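Long-range contacts in DNA polymerase beta (Leishmania infantum, PDB 4P4M), which catalyses the metal-dependent addition of 2'-deoxyribonucleotides to a DNA strand and probably acts in base excision repair: residues A[92-97]-A[111-116]; A[98-103]-A[122-127]; A[316-321]-A[347-352]. All coordinates share one frame; numbering follows the deposited sequence.

Contact 1: A[92-97]-A[111-116]; sequences KPKLKA and AAAALF. With nucleotides of chain B.
This is the pair of helices of a helix-hairpin-helix motif, the DNA-binding element that family X polymerases use to hold a strand by its phosphates. Helix 93-101 and helix 109-119 form its two arms. Their segments cross at 127°, with axes 9.7 Å apart. Phe116 carries the contact. Its CG lies anti to the backbone N, which sends the ring out over the start of helix 93-101. Lys94 CB sits over the middle of one ring face, 3.3 Å from the centroid of Phe116, a close CH-pi contact. Ala97 CB approaches obliquely and meets Phe116 CD2 at 3.6 Å. Pro93 adds a looser touch, CB to Phe116 CZ at 4.4 Å. Lys94 takes the crowded first torsion (chi1 72°), with CG between N and the carbonyl carbon. The chain then crosses the ring at about a right angle. The ammonium of Lys94 forms a salt bridge with Asp117, and Lys94 NZ passes 4.3 Å from Ala113 CB. Near its start, the second helix turns a backbone amide to the DNA. Ala111 N donates to OP1 of DG3 of chain B at 2.8 Å, with an N-H...O angle of 147°.

Contact 2: A[98-103]-A[122-127]; sequences IQELTQ and FTVDEL. With NA (sodium ion), chain F.
Ile98 O is gripped twice from one turn ahead, by Thr102 N and by the hydroxyl of Thr102. Thr102 OG1 donates in the carbonyl plane, on a lone pair of Ile98 O, at 2.9 Å. Glu100 then reaches across to the start of helix 124-130. Its CG is anti to the backbone N, and a bend at chi2 (87°) turns the carboxylate toward Val124. OE2 takes a straight but weak hydrogen bond from Val124 N, 3.5 Å from Glu100 OE2 with an angle of 170°. Water 1 donates to the same oxygen and links it weakly to Asp125 N. A negative group here would suit the positive end of the helix. Thr123 is the N-cap of that helix, and its OG1 accepts from Glu126 N at 3.2 Å. Val124 CG2 presses on the first backbone, 3.2 Å from Glu100 O. Leu101 turns its CD2 inward, where it lies 3.7 Å from Thr123 O. Leu101 CD2 also meets Leu127 CD2 at 4.1 Å. After Leu101 the helix gives way to the hairpin, and Thr102 O binds the sodium ion at 2.6 Å. Gln103 folds back, and its NE2 donates to Glu100 O at 3.2 Å, almost in its own amide plane. Glu100 O also accepts from Gln103 N. Val104 O, Phe107 O, a DNA phosphate and waters 2 and 3 complete the sodium shell. This is the cation site by which a helix-hairpin-helix motif holds the DNA backbone.

Contact 3: A[316-321]-A[347-352]; sequences FKLGTP and DELEDK
Phe316 lays one face of its ring against Leu349. Leu349 CG stands 4.1 Å from the centroid of Phe316, 16° off the ring normal and shifted toward the rim. The two side chains cross at about a right angle. The Leu349 methyl CD1 reaches back to the root of the ring, 3.7 Å from Phe316 CG. The backbone joins in, with Leu349 O 3.4 Å from Phe316 CD1. Leu318 CD2 meets the same Leu349 methyl, CD1, at 4.2 Å. This packing sets helix 347-350 against the two-stranded antiparallel hairpin of the thumb, strands 308-310 and 315-317. Phe316 pairs through its backbone with Leu309, and its side chain also touches Leu309 and Pro345. The next residue, Lys317, bonds to the backbone of Lys352. Lys317 N donates to Lys352 O at 2.9 Å. The bond is nearly straight at the hydrogen (170°), but the donor lies 35° above the carbonyl plane and so misses the lone pairs. Phe316 CA also makes a CA-H...O contact with this oxygen, Lys352 O. The chain of Lys352 bends at chi2 and chi4. The Lys352 methylenes run beside the backbone of Lys317, with Lys352 CD 3.4 Å from Lys317 O. The bends bring the ammonium back toward its own segment, where Lys352 NZ makes a weak hydrogen bond to Glu348 O at 3.4 Å.

Overall arrangement
Contacts 1 and 2 belong to one unit. Their centres are 8 Å apart and both use helix 93-101. Their segments alternate along the chain, because that helix packs on helix 109-119 along its length and, toward its end, also on helix 124-130. Ala112 touches Ile98, Leu101 and Thr102, and so ties the two contacts together. Contact 3 comes later in the chain, in the thumb. Its centre lies about 44 Å from that of contact 1 and 45 Å from that of contact 2. The palm, with Asp196 and Asp198 on magnesium, comes between them in the sequence. Contacts 1 and 2 thus build the helix-hairpin-helix element that holds the DNA, while contact 3 joins parts of the thumb.

Contact 1: A[92-97]-A[111-116]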
loop_
_atom_site.group_PDB
_atom_site.type_symbol
_atom_site.label_atom_id
_atom_site.label_comp_id
_atom_site.label_asym_id
_atom_site.label_seq_id
_atom_site.Cartn_x
_atom_site.Cartn_y
_atom_site.Cartn_z
ATOM N N LYS A 92 10.658 16.194 -29.803
ATOM C CA LYS A 92 9.984 14.938 -29.486
ATOM C C LYS A 92 10.914 13.823 -28.984
ATOM O O LYS A 92 10.476 12.957 -28.227
ATOM C CB LYS A 92 9.188 14.428 -30.690
ATOM C CG LYS A 92 8.282 13.250 -30.366
ATOM C CD LYS A 92 7.949 12.437 -31.606
ATOM C CE LYS A 92 7.354 13.310 -32.700
ATOM N NZ LYS A 92 7.032 12.525 -33.926
ATOM N N PRO A 93 12.193 13.829 -29.406
ATOM C CA PRO A 93 13.080 12.737 -28.985
ATOM C C PRO A 93 12.986 12.438 -27.490
ATOM O O PRO A 93 12.968 11.271 -27.098
ATOM C CB PRO A 93 14.480 13.258 -29.343
ATOM C CG PRO A 93 14.304 14.715 -29.684
ATOM C CD PRO A 93 12.915 14.825 -30.213
ATOM N N LYS A 94 12.916 13.481 -26.669
ATOM C CA LYS A 94 12.890 13.304 -25.222
ATOM C C LYS A 94 11.515 12.904 -24.693
ATOM O O LYS A 94 11.379 12.548 -23.524
ATOM C CB LYS A 94 13.383 14.566 -24.512
ATOM C CG LYS A 94 12.419 15.735 -24.563
ATOM C CD LYS A 94 12.948 16.908 -23.749
ATOM C CE LYS A 94 13.187 16.510 -22.298
ATOM N NZ LYS A 94 13.774 17.620 -21.494
ATOM N N LEU A 95 10.497 12.963 -25.545
ATOM C CA LEU A 95 9.158 12.536 -25.148
ATOM C C LEU A 95 9.049 11.018 -25.141
ATOM O O LEU A 95 8.422 10.435 -24.257
ATOM C CB LEU A 95 8.091 13.134 -26.065
ATOM C CG LEU A 95 7.773 14.615 -25.864
ATOM C CD1 LEU A 95 6.733 15.069 -26.875
ATOM C CD2 LEU A 95 7.291 14.874 -24.445
ATOM N N LYS A 96 9.657 10.380 -26.137
ATOM C CA LYS A 96 9.712 8.925 -26.184
ATOM C C LYS A 96 10.580 8.415 -25.038
ATOM O O LYS A 96 10.288 7.386 -24.433
ATOM C CB LYS A 96 10.271 8.449 -27.526
ATOM N N ALA A 97 11.649 9.149 -24.748
ATOM C CA ALA A 97 12.542 8.813 -23.652
ATOM C C ALA A 97 11.790 8.825 -22.320
ATOM O O ALA A 97 11.886 7.888 -21.527
ATOM C CB ALA A 97 13.714 9.779 -23.613
ATOM N N ALA A 111 12.151 13.015 -13.147
ATOM C CA ALA A 111 13.434 12.311 -13.103
ATOM C C ALA A 111 13.869 11.853 -14.492
ATOM O O ALA A 111 15.059 11.855 -14.816
ATOM C CB ALA A 111 13.358 11.111 -12.149
ATOM N N ALA A 112 12.899 11.456 -15.305
ATOM C CA ALA A 112 13.184 10.973 -16.653
ATOM C C ALA A 112 13.784 12.092 -17.507
ATOM O O ALA A 112 14.746 11.874 -18.246
ATOM C CB ALA A 112 11.916 10.419 -17.296
ATOM N N ALA A 113 13.220 13.292 -17.390
ATOM C CA ALA A 113 13.744 14.459 -18.096
ATOM C C ALA A 113 15.199 14.730 -17.714
ATOM O O ALA A 113 16.057 14.904 -18.580
ATOM C CB ALA A 113 12.885 15.677 -17.814
ATOM N N ALA A 114 15.474 14.755 -16.413
ATOM C CA ALA A 114 16.828 15.007 -15.928
ATOM C C ALA A 114 17.825 13.995 -16.485
ATOM O O ALA A 114 18.946 14.355 -16.844
ATOM C CB ALA A 114 16.862 15.013 -14.408
ATOM N N LEU A 115 17.414 12.730 -16.551
ATOM C CA LEU A 115 18.255 11.674 -17.109
ATOM C C LEU A 115 18.599 11.956 -18.566
ATOM O O LEU A 115 19.735 11.765 -18.997
ATOM C CB LEU A 115 17.551 10.317 -17.014
ATOM C CG LEU A 115 17.602 9.565 -15.685
ATOM C CD1 LEU A 115 16.686 8.347 -15.734
ATOM C CD2 LEU A 115 19.024 9.151 -15.359
ATOM N N PHE A 116 17.598 12.394 -19.321
ATOM C CA PHE A 116 17.766 12.703 -20.734
ATOM C C PHE A 116 18.662 13.928 -20.928
ATOM O O PHE A 116 19.542 13.935 -21.791
ATOM C CB PHE A 116 16.393 12.938 -21.374
ATOM C CG PHE A 116 16.449 13.269 -22.838
ATOM C CD1 PHE A 116 16.659 14.572 -23.264
ATOM C CD2 PHE A 116 16.277 12.279 -23.793
ATOM C CE1 PHE A 116 16.706 14.880 -24.612
ATOM C CE2 PHE A 116 16.321 12.580 -25.144
ATOM C CZ PHE A 116 16.537 13.883 -25.554
ATOM P P DG B 3 9.146 12.509 -10.573
ATOM O OP1 DG B 3 10.442 12.067 -11.119
ATOM O OP2 DG B 3 8.128 13.130 -11.445
ATOM O "O5'" DG B 3 8.460 11.253 -9.849
ATOM C "C5'" DG B 3 9.236 10.450 -8.965
ATOM C "C4'" DG B 3 8.342 9.479 -8.205
ATOM O "O4'" DG B 3 7.572 10.209 -7.206
ATOM C "C3'" DG B 3 7.327 8.719 -9.062
ATOM O "O3'" DG B 3 7.687 7.323 -9.109
ATOM C "C2'" DG B 3 5.980 8.965 -8.375
ATOM C "C1'" DG B 3 6.384 9.479 -6.993
ATOM N N9 DG B 3 5.354 10.311 -6.357
ATOM C C8 DG B 3 4.646 11.364 -6.897
ATOM N N7 DG B 3 3.781 11.900 -6.067
ATOM C C5 DG B 3 3.924 11.153 -4.907
ATOM C C6 DG B 3 3.246 11.261 -3.670
ATOM O O6 DG B 3 2.360 12.070 -3.368
ATOM N N1 DG B 3 3.685 10.304 -2.748
ATOM C C2 DG B 3 4.661 9.363 -3.005
ATOM N N2 DG B 3 4.960 8.525 -2.003
ATOM N N3 DG B 3 5.308 9.251 -4.167
ATOM C C4 DG B 3 4.883 10.173 -5.067
#

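Contact 2: A[98-103]-A[122-127]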
loop_
_atom_site.group_PDB
_atom_site.type_symbol
_atom_site.label_atom_id
_atom_site.label_comp_id
_atom_site.label_asym_id
_atom_site.label_seq_id
_atom_site.Cartn_x
_atom_site.Cartn_y
_atom_site.Cartn_z
ATOM N N ILE A 98 11.036 9.891 -22.082
ATOM C CA ILE A 98 10.260 10.003 -20.855
ATOM C C ILE A 98 9.254 8.858 -20.723
ATOM O O ILE A 98 9.149 8.234 -19.666
ATOM C CB ILE A 98 9.556 11.377 -20.755
ATOM C CG1 ILE A 98 10.590 12.472 -20.471
ATOM C CG2 ILE A 98 8.492 11.358 -19.675
ATOM C CD1 ILE A 98 10.042 13.882 -20.568
ATOM N N GLN A 99 8.529 8.568 -21.799
ATOM C CA GLN A 99 7.549 7.482 -21.780
ATOM C C GLN A 99 8.232 6.135 -21.541
ATOM O O GLN A 99 7.629 5.195 -21.019
ATOM C CB GLN A 99 6.762 7.441 -23.092
ATOM N N GLU A 100 9.495 6.058 -21.939
ATOM C CA GLU A 100 10.297 4.854 -21.787
ATOM C C GLU A 100 10.820 4.732 -20.360
ATOM O O GLU A 100 10.627 3.710 -19.695
ATOM C CB GLU A 100 11.478 4.913 -22.760
ATOM C CG GLU A 100 12.515 3.827 -22.577
ATOM C CD GLU A 100 12.176 2.561 -23.338
ATOM O OE1 GLU A 100 11.113 2.531 -23.999
ATOM O OE2 GLU A 100 12.976 1.601 -23.278
ATOM N N LEU A 101 11.484 5.787 -19.896
ATOM C CA LEU A 101 12.156 5.765 -18.603
ATOM C C LEU A 101 11.189 5.696 -17.419
ATOM O O LEU A 101 11.520 5.128 -16.377
ATOM C CB LEU A 101 13.102 6.963 -18.479
ATOM C CG LEU A 101 14.314 6.917 -19.416
ATOM C CD1 LEU A 101 15.031 8.263 -19.475
ATOM C CD2 LEU A 101 15.277 5.815 -18.991
ATOM N N THR A 102 9.994 6.259 -17.574
ATOM C CA THR A 102 9.017 6.212 -16.492
ATOM C C THR A 102 8.457 4.806 -16.299
ATOM O O THR A 102 7.584 4.596 -15.468
ATOM C CB THR A 102 7.851 7.209 -16.693
ATOM O OG1 THR A 102 7.177 6.929 -17.927
ATOM C CG2 THR A 102 8.366 8.646 -16.700
ATOM N N GLN A 103 8.947 3.838 -17.067
ATOM C CA GLN A 103 8.561 2.450 -16.823
ATOM C C GLN A 103 9.240 1.918 -15.560
ATOM O O GLN A 103 8.755 0.971 -14.940
ATOM C CB GLN A 103 8.913 1.554 -18.014
ATOM C CG GLN A 103 8.109 1.818 -19.270
ATOM C CD GLN A 103 8.426 0.823 -20.373
ATOM O OE1 GLN A 103 7.631 -0.069 -20.668
ATOM N NE2 GLN A 103 9.596 0.970 -20.986
ATOM N N PHE A 122 18.460 7.679 -22.860
ATOM C CA PHE A 122 17.130 7.704 -23.474
ATOM C C PHE A 122 16.416 6.355 -23.526
ATOM O O PHE A 122 15.292 6.261 -24.032
ATOM C CB PHE A 122 17.171 8.359 -24.867
ATOM C CG PHE A 122 18.100 7.680 -25.842
ATOM C CD1 PHE A 122 19.459 7.957 -25.835
ATOM C CD2 PHE A 122 17.610 6.775 -26.775
ATOM C CE1 PHE A 122 20.318 7.334 -26.736
ATOM C CE2 PHE A 122 18.463 6.149 -27.681
ATOM C CZ PHE A 122 19.817 6.430 -27.662
ATOM N N THR A 123 17.048 5.311 -22.997
ATOM C CA THR A 123 16.391 4.004 -22.929
ATOM C C THR A 123 16.568 3.370 -21.562
ATOM O O THR A 123 17.549 3.640 -20.867
ATOM C CB THR A 123 16.937 3.003 -23.983
ATOM O OG1 THR A 123 18.241 2.558 -23.592
ATOM C CG2 THR A 123 17.002 3.637 -25.368
ATOM N N VAL A 124 15.614 2.521 -21.192
ATOM C CA VAL A 124 15.673 1.782 -19.938
ATOM C C VAL A 124 16.936 0.927 -19.862
ATOM O O VAL A 124 17.559 0.831 -18.809
ATOM C CB VAL A 124 14.430 0.888 -19.760
ATOM C CG1 VAL A 124 14.601 -0.052 -18.571
ATOM C CG2 VAL A 124 13.175 1.746 -19.592
ATOM N N ASP A 125 17.302 0.318 -20.992
ATOM C CA ASP A 125 18.464 -0.569 -21.092
ATOM C C ASP A 125 19.750 0.158 -20.701
ATOM O O ASP A 125 20.618 -0.404 -20.026
ATOM C CB ASP A 125 18.575 -1.111 -22.530
ATOM C CG ASP A 125 19.503 -2.322 -22.650
ATOM O OD1 ASP A 125 19.692 -3.042 -21.642
ATOM O OD2 ASP A 125 20.033 -2.559 -23.767
ATOM N N GLU A 126 19.876 1.407 -21.142
ATOM C CA GLU A 126 21.033 2.231 -20.804
ATOM C C GLU A 126 21.029 2.635 -19.330
ATOM O O GLU A 126 22.075 2.659 -18.684
ATOM C CB GLU A 126 21.084 3.480 -21.688
ATOM C CG GLU A 126 21.383 3.183 -23.151
ATOM C CD GLU A 126 22.707 2.460 -23.348
ATOM O OE1 GLU A 126 23.564 2.509 -22.436
ATOM O OE2 GLU A 126 22.888 1.837 -24.418
ATOM N N LEU A 127 19.849 2.950 -18.803
ATOM C CA LEU A 127 19.725 3.261 -17.375
ATOM C C LEU A 127 20.207 2.101 -16.505
ATOM O O LEU A 127 20.938 2.316 -15.540
ATOM C CB LEU A 127 18.291 3.642 -17.011
ATOM C CG LEU A 127 18.009 3.951 -15.526
ATOM C CD1 LEU A 127 18.934 5.062 -15.011
ATOM C CD2 LEU A 127 16.558 4.344 -15.331
HETATM NA NA NA F . 7.783 5.013 -12.874
HETATM O O HOH W 1 15.060 -0.779 -22.791
HETATM O O HOH W 2 6.733 2.847 -12.627
HETATM O O HOH W 3 5.571 5.932 -13.269
#

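Contact 3: A[316-321]-A[347-352]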
loop_
_atom_site.group_PDB
_atom_site.type_symbol
_atom_site.label_atom_id
_atom_site.label_comp_id
_atom_site.label_asym_id
_atom_site.label_seq_id
_atom_site.Cartn_x
_atom_site.Cartn_y
_atom_site.Cartn_z
ATOM N N PHE A 316 -16.340 10.437 7.850
ATOM C CA PHE A 316 -16.499 11.608 8.729
ATOM C C PHE A 316 -17.568 12.563 8.184
ATOM O O PHE A 316 -17.514 12.955 7.023
ATOM C CB PHE A 316 -15.152 12.351 8.877
ATOM C CG PHE A 316 -14.030 11.472 9.366
ATOM C CD1 PHE A 316 -13.849 11.250 10.725
ATOM C CD2 PHE A 316 -13.174 10.846 8.461
ATOM C CE1 PHE A 316 -12.823 10.417 11.180
ATOM C CE2 PHE A 316 -12.146 10.016 8.899
ATOM C CZ PHE A 316 -11.966 9.800 10.262
ATOM N N LYS A 317 -18.540 12.919 9.023
ATOM C CA LYS A 317 -19.651 13.762 8.586
ATOM C C LYS A 317 -19.313 15.226 8.817
ATOM O O LYS A 317 -19.326 15.698 9.955
ATOM C CB LYS A 317 -20.946 13.385 9.327
ATOM C CG LYS A 317 -22.229 14.007 8.711
ATOM C CD LYS A 317 -23.471 13.479 9.439
ATOM C CE LYS A 317 -24.750 14.139 8.941
ATOM N NZ LYS A 317 -24.993 13.869 7.514
ATOM N N LEU A 318 -19.011 15.936 7.731
ATOM C CA LEU A 318 -18.518 17.310 7.822
ATOM C C LEU A 318 -19.646 18.332 7.899
ATOM O O LEU A 318 -19.481 19.394 8.497
ATOM C CB LEU A 318 -17.592 17.637 6.643
ATOM C CG LEU A 318 -16.386 16.710 6.410
ATOM C CD1 LEU A 318 -15.531 17.202 5.249
ATOM C CD2 LEU A 318 -15.540 16.568 7.675
ATOM N N GLY A 319 -20.787 18.008 7.290
ATOM C CA GLY A 319 -21.930 18.906 7.271
ATOM C C GLY A 319 -22.114 19.611 5.938
ATOM O O GLY A 319 -21.902 19.023 4.877
ATOM N N THR A 320 -22.510 20.879 5.986
ATOM C CA THR A 320 -22.700 21.663 4.770
ATOM C C THR A 320 -21.357 22.144 4.220
ATOM O O THR A 320 -20.372 22.207 4.956
ATOM C CB THR A 320 -23.617 22.873 5.016
ATOM O OG1 THR A 320 -22.969 23.796 5.899
ATOM C CG2 THR A 320 -24.936 22.424 5.625
ATOM N N PRO A 321 -21.315 22.484 2.920
ATOM C CA PRO A 321 -20.078 22.883 2.235
ATOM C C PRO A 321 -19.305 23.990 2.952
ATOM O O PRO A 321 -18.078 24.041 2.847
ATOM C CB PRO A 321 -20.582 23.383 0.881
ATOM C CG PRO A 321 -21.829 22.611 0.649
ATOM C CD PRO A 321 -22.467 22.462 2.000
ATOM N N ASP A 347 -8.596 15.484 17.118
ATOM C CA ASP A 347 -9.868 15.455 17.840
ATOM C C ASP A 347 -11.035 16.130 17.104
ATOM O O ASP A 347 -12.163 15.628 17.122
ATOM C CB ASP A 347 -9.716 16.072 19.235
ATOM C CG ASP A 347 -9.042 15.130 20.225
ATOM O OD1 ASP A 347 -8.828 13.934 19.904
ATOM O OD2 ASP A 347 -8.732 15.590 21.340
ATOM N N GLU A 348 -10.767 17.261 16.462
ATOM C CA GLU A 348 -11.823 17.996 15.769
ATOM C C GLU A 348 -12.444 17.176 14.629
ATOM O O GLU A 348 -13.646 17.275 14.352
ATOM C CB GLU A 348 -11.289 19.330 15.242
ATOM C CG GLU A 348 -12.379 20.301 14.821
ATOM C CD GLU A 348 -11.933 21.749 14.912
ATOM O OE1 GLU A 348 -10.778 21.994 15.322
ATOM O OE2 GLU A 348 -12.742 22.642 14.578
ATOM N N LEU A 349 -11.623 16.354 13.988
ATOM C CA LEU A 349 -12.099 15.458 12.934
ATOM C C LEU A 349 -12.679 14.165 13.521
ATOM O O LEU A 349 -13.725 13.671 13.080
ATOM C CB LEU A 349 -10.961 15.167 11.954
ATOM C CG LEU A 349 -11.245 14.265 10.750
ATOM C CD1 LEU A 349 -12.447 14.786 9.942
ATOM C CD2 LEU A 349 -10.005 14.163 9.856
ATOM N N GLU A 350 -12.016 13.622 14.536
ATOM C CA GLU A 350 -12.519 12.420 15.199
ATOM C C GLU A 350 -13.948 12.617 15.712
ATOM O O GLU A 350 -14.762 11.694 15.661
ATOM C CB GLU A 350 -11.565 11.984 16.326
ATOM C CG GLU A 350 -11.958 10.697 17.052
ATOM C CD GLU A 350 -11.970 9.453 16.159
ATOM O OE1 GLU A 350 -11.119 9.327 15.241
ATOM O OE2 GLU A 350 -12.837 8.584 16.392
ATOM N N ASP A 351 -14.263 13.824 16.182
ATOM C CA ASP A 351 -15.610 14.137 16.665
ATOM C C ASP A 351 -16.679 13.968 15.579
ATOM O O ASP A 351 -17.867 13.803 15.887
ATOM C CB ASP A 351 -15.684 15.571 17.207
ATOM C CG ASP A 351 -14.975 15.739 18.538
ATOM O OD1 ASP A 351 -14.800 14.736 19.262
ATOM O OD2 ASP A 351 -14.600 16.888 18.862
ATOM N N LYS A 352 -16.259 14.033 14.318
ATOM C CA LYS A 352 -17.179 13.908 13.178
ATOM C C LYS A 352 -17.383 12.464 12.719
ATOM O O LYS A 352 -18.175 12.209 11.807
ATOM C CB LYS A 352 -16.668 14.717 11.981
ATOM C CG LYS A 352 -16.335 16.182 12.277
ATOM C CD LYS A 352 -17.579 16.983 12.570
ATOM C CE LYS A 352 -17.302 18.483 12.500
ATOM N NZ LYS A 352 -16.521 18.944 13.675
#